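Local coordinates for TetR-family transcriptional regulator (Pectobacterium atrosepticum, PDB 2HYT), which probably binds cis-regulatory DNA through a helix-turn-helix domain and regulates transcription, at residues A95-A100 / G159-A164. Sequence-based numbering, arbitrary orientation.
With EDO (1,2-ethanediol), chain E.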
ATOM      1  N   ALA A  95     -15.613  -5.302  -7.323  1.00 19.60           N
ATOM      2  CA  ALA A  95     -16.151  -5.718  -6.023  1.00 19.89           C
ATOM      3  C   ALA A  95     -15.218  -5.350  -4.859  1.00 19.63           C
ATOM      4  O   ALA A  95     -15.663  -4.923  -3.780  1.00 20.31           O
ATOM      5  CB  ALA A  95     -16.453  -7.209  -6.041  1.00 21.16           C
ATOM      6  N   TYR A  96     -13.910  -5.424  -5.097  1.00 18.89           N
ATOM      7  CA  TYR A  96     -12.932  -4.997  -4.124  1.00 18.58           C
ATOM      8  C   TYR A  96     -13.120  -3.519  -3.743  1.00 18.33           C
ATOM      9  O   TYR A  96     -13.056  -3.132  -2.551  1.00 20.62           O
ATOM     10  CB  TYR A  96     -11.519  -5.257  -4.642  1.00 20.06           C
ATOM     11  CG  TYR A  96     -10.484  -5.037  -3.601  1.00 19.11           C
ATOM     12  CD1 TYR A  96     -10.002  -3.741  -3.346  1.00 16.79           C
ATOM     13  CD2 TYR A  96      -9.965  -6.093  -2.851  1.00 24.70           C
ATOM     14  CE1 TYR A  96      -9.041  -3.535  -2.347  1.00 21.41           C
ATOM     15  CE2 TYR A  96      -9.002  -5.876  -1.875  1.00 27.43           C
ATOM     16  CZ  TYR A  96      -8.554  -4.577  -1.627  1.00 27.87           C
ATOM     17  OH  TYR A  96      -7.589  -4.264  -0.685  1.00 32.73           O
ATOM     18  N   LEU A  97     -13.335  -2.684  -4.747  1.00 17.71           N
ATOM     19  CA  LEU A  97     -13.615  -1.278  -4.502  1.00 18.79           C
ATOM     20  C   LEU A  97     -14.973  -1.066  -3.832  1.00 18.55           C
ATOM     21  O   LEU A  97     -15.098  -0.225  -2.929  1.00 17.67           O
ATOM     22  CB  LEU A  97     -13.569  -0.485  -5.800  1.00 19.87           C
ATOM     23  CG  LEU A  97     -12.239  -0.489  -6.553  1.00 21.74           C
ATOM     24  CD1 LEU A  97     -12.278   0.545  -7.689  1.00 20.17           C
ATOM     25  CD2 LEU A  97     -11.050  -0.209  -5.616  1.00 20.48           C
ATOM     26  N   GLU A  98     -15.982  -1.798  -4.292  1.00 17.75           N
ATOM     27  CA  GLU A  98     -17.346  -1.728  -3.714  1.00 18.69           C
ATOM     28  C   GLU A  98     -17.328  -2.086  -2.222  1.00 20.21           C
ATOM     29  O   GLU A  98     -18.078  -1.493  -1.429  1.00 18.95           O
ATOM     30  CB  GLU A  98     -18.295  -2.652  -4.468  1.00 21.07           C
ATOM     31  CG  GLU A  98     -18.600  -2.145  -5.841  1.00 20.19           C
ATOM     32  CD  GLU A  98     -19.273  -3.152  -6.762  1.00 30.08           C
ATOM     33  OE1 GLU A  98     -19.337  -4.366  -6.447  1.00 32.27           O
ATOM     34  OE2 GLU A  98     -19.730  -2.691  -7.833  1.00 36.87           O
HETATM   35  N   MSE A  99     -16.444  -3.000  -1.822  1.00 19.51           N
HETATM   36  CA  MSE A  99     -16.282  -3.347  -0.414  1.00 18.71           C
HETATM   37  C   MSE A  99     -15.836  -2.189   0.454  1.00 17.38           C
HETATM   38  O   MSE A  99     -16.099  -2.188   1.666  1.00 19.65           O
HETATM   39  CB  MSE A  99     -15.293  -4.471  -0.293  1.00 20.63           C
HETATM   40  CG  MSE A  99     -15.870  -5.732  -0.579  1.00 18.58           C
HETATM   41 SE   MSE A  99     -14.452  -7.143  -0.678  0.75 25.33          SE
HETATM   42  CE  MSE A  99     -15.673  -8.526  -1.004  1.00 29.78           C
ATOM     43  N   ALA A 100     -15.200  -1.168  -0.135  1.00 18.01           N
ATOM     44  CA  ALA A 100     -14.732  -0.007   0.627  1.00 19.27           C
ATOM     45  C   ALA A 100     -15.879   0.830   1.199  1.00 19.34           C
ATOM     46  O   ALA A 100     -15.636   1.717   2.014  1.00 22.88           O
ATOM     47  CB  ALA A 100     -13.847   0.877  -0.223  1.00 20.67           C
ATOM     48  N   GLY A 159      -2.115  -3.678  -5.997  1.00 16.50           N
ATOM     49  CA  GLY A 159      -1.704  -2.382  -5.470  1.00 17.72           C
ATOM     50  C   GLY A 159      -2.672  -1.278  -5.852  1.00 17.91           C
ATOM     51  O   GLY A 159      -3.033  -0.424  -5.040  1.00 17.75           O
ATOM     52  N   SER A 160      -3.125  -1.295  -7.099  1.00 17.23           N
ATOM     53  CA  SER A 160      -4.046  -0.252  -7.556  1.00 16.57           C
ATOM     54  C   SER A 160      -5.336  -0.291  -6.743  1.00 16.54           C
ATOM     55  O   SER A 160      -5.861   0.747  -6.313  1.00 17.16           O
ATOM     56  CB  SER A 160      -4.326  -0.406  -9.048  1.00 17.54           C
ATOM     57  OG  SER A 160      -5.188  -1.491  -9.389  1.00 19.74           O
ATOM     58  N   LEU A 161      -5.828  -1.504  -6.540  1.00 17.37           N
ATOM     59  CA  LEU A 161      -7.122  -1.706  -5.883  1.00 15.27           C
ATOM     60  C   LEU A 161      -7.026  -1.343  -4.422  1.00 16.63           C
ATOM     61  O   LEU A 161      -7.912  -0.707  -3.886  1.00 17.07           O
ATOM     62  CB  LEU A 161      -7.568  -3.150  -6.028  1.00 16.36           C
ATOM     63  CG  LEU A 161      -7.884  -3.618  -7.443  1.00 14.77           C
ATOM     64  CD1 LEU A 161      -8.202  -5.150  -7.443  1.00 16.42           C
ATOM     65  CD2 LEU A 161      -9.046  -2.845  -8.025  1.00 20.33           C
ATOM     66  N   ALA A 162      -5.943  -1.768  -3.761  1.00 17.28           N
ATOM     67  CA  ALA A 162      -5.743  -1.484  -2.360  1.00 19.87           C
ATOM     68  C   ALA A 162      -5.680   0.011  -2.121  1.00 18.21           C
ATOM     69  O   ALA A 162      -6.314   0.544  -1.191  1.00 17.94           O
ATOM     70  CB  ALA A 162      -4.445  -2.160  -1.892  1.00 16.50           C
ATOM     71  N   GLU A 163      -4.978   0.735  -2.987  1.00 17.86           N
ATOM     72  CA  GLU A 163      -4.863   2.174  -2.790  1.00 16.53           C
ATOM     73  C   GLU A 163      -6.178   2.907  -3.086  1.00 18.73           C
ATOM     74  O   GLU A 163      -6.576   3.838  -2.356  1.00 18.02           O
ATOM     75  CB  GLU A 163      -3.754   2.749  -3.691  1.00 17.62           C
ATOM     76  CG  GLU A 163      -3.256   4.090  -3.261  1.00 19.15           C
ATOM     77  CD  GLU A 163      -2.546   4.049  -1.891  1.00 20.40           C
ATOM     78  OE1 GLU A 163      -2.165   2.939  -1.401  1.00 25.19           O
ATOM     79  OE2 GLU A 163      -2.425   5.139  -1.296  1.00 21.78           O
ATOM     80  N   ALA A 164      -6.818   2.508  -4.168  1.00 15.76           N
ATOM     81  CA  ALA A 164      -8.101   3.109  -4.535  1.00 16.09           C
ATOM     82  C   ALA A 164      -9.143   2.871  -3.429  1.00 16.30           C
ATOM     83  O   ALA A 164      -9.949   3.744  -3.148  1.00 19.25           O
ATOM     84  CB  ALA A 164      -8.559   2.609  -5.889  1.00 17.35           C
TER
HETATM   85  C1  EDO E 200     -19.037  -7.284  -2.863  1.00 51.81           C
HETATM   86  O1  EDO E 200     -19.254  -8.495  -3.606  1.00 43.96           O
HETATM   87  C2  EDO E 200     -18.963  -6.045  -3.724  1.00 41.24           C
HETATM   88  O2  EDO E 200     -20.272  -5.469  -3.846  1.00 52.17           O
HETATM   89  O   HOH W   1      -6.904  -1.571   0.802  1.00 28.58           O
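Tyr96, Leu97, Leu161 and Ala164 make an apolar contact between helices 85-98 and 150-170 in the C-terminal domain of this TetR-family protein. The Tyr96 side chain crosses that of Leu161 obliquely, its CD1 lying 3.7 Å from Leu161 CB. CB of Tyr96 points toward the other helix, and CG stands anti to the backbone N (chi1 -171°). From the same helix, Leu97 lays one methyl, CD2, against Ala164 CB at 3.8 Å and, more loosely, Leu161 CD2 at 4.1 Å. Apolar leucine suits this buried position, where Leu178, Val182 and Leu185 of helix 174-190 also pack on it; alanine ends at the methyl that meets it. Both residues also touch Leu161 O by van der Waals approach, Tyr96 CE1 at 3.4 Å and Leu97 CD2 at 3.6 Å.

Polar contact is indirect. Tyr96 OH lies 3.7 Å from Ala162 CA, an approach the short alanine side chain probably allows. A water hydrogen-bonds Tyr96 OH and donates to Ala162 O at 3.0 Å. Ala164 also packs on Leu156 of the second subunit, so the contact lies beside the subunit interface. With no direct hydrogen bond between the segments, cohesion rests on van der Waals contact, of side chains with each other and with the Leu161 carbonyl oxygen, plus one water bridge.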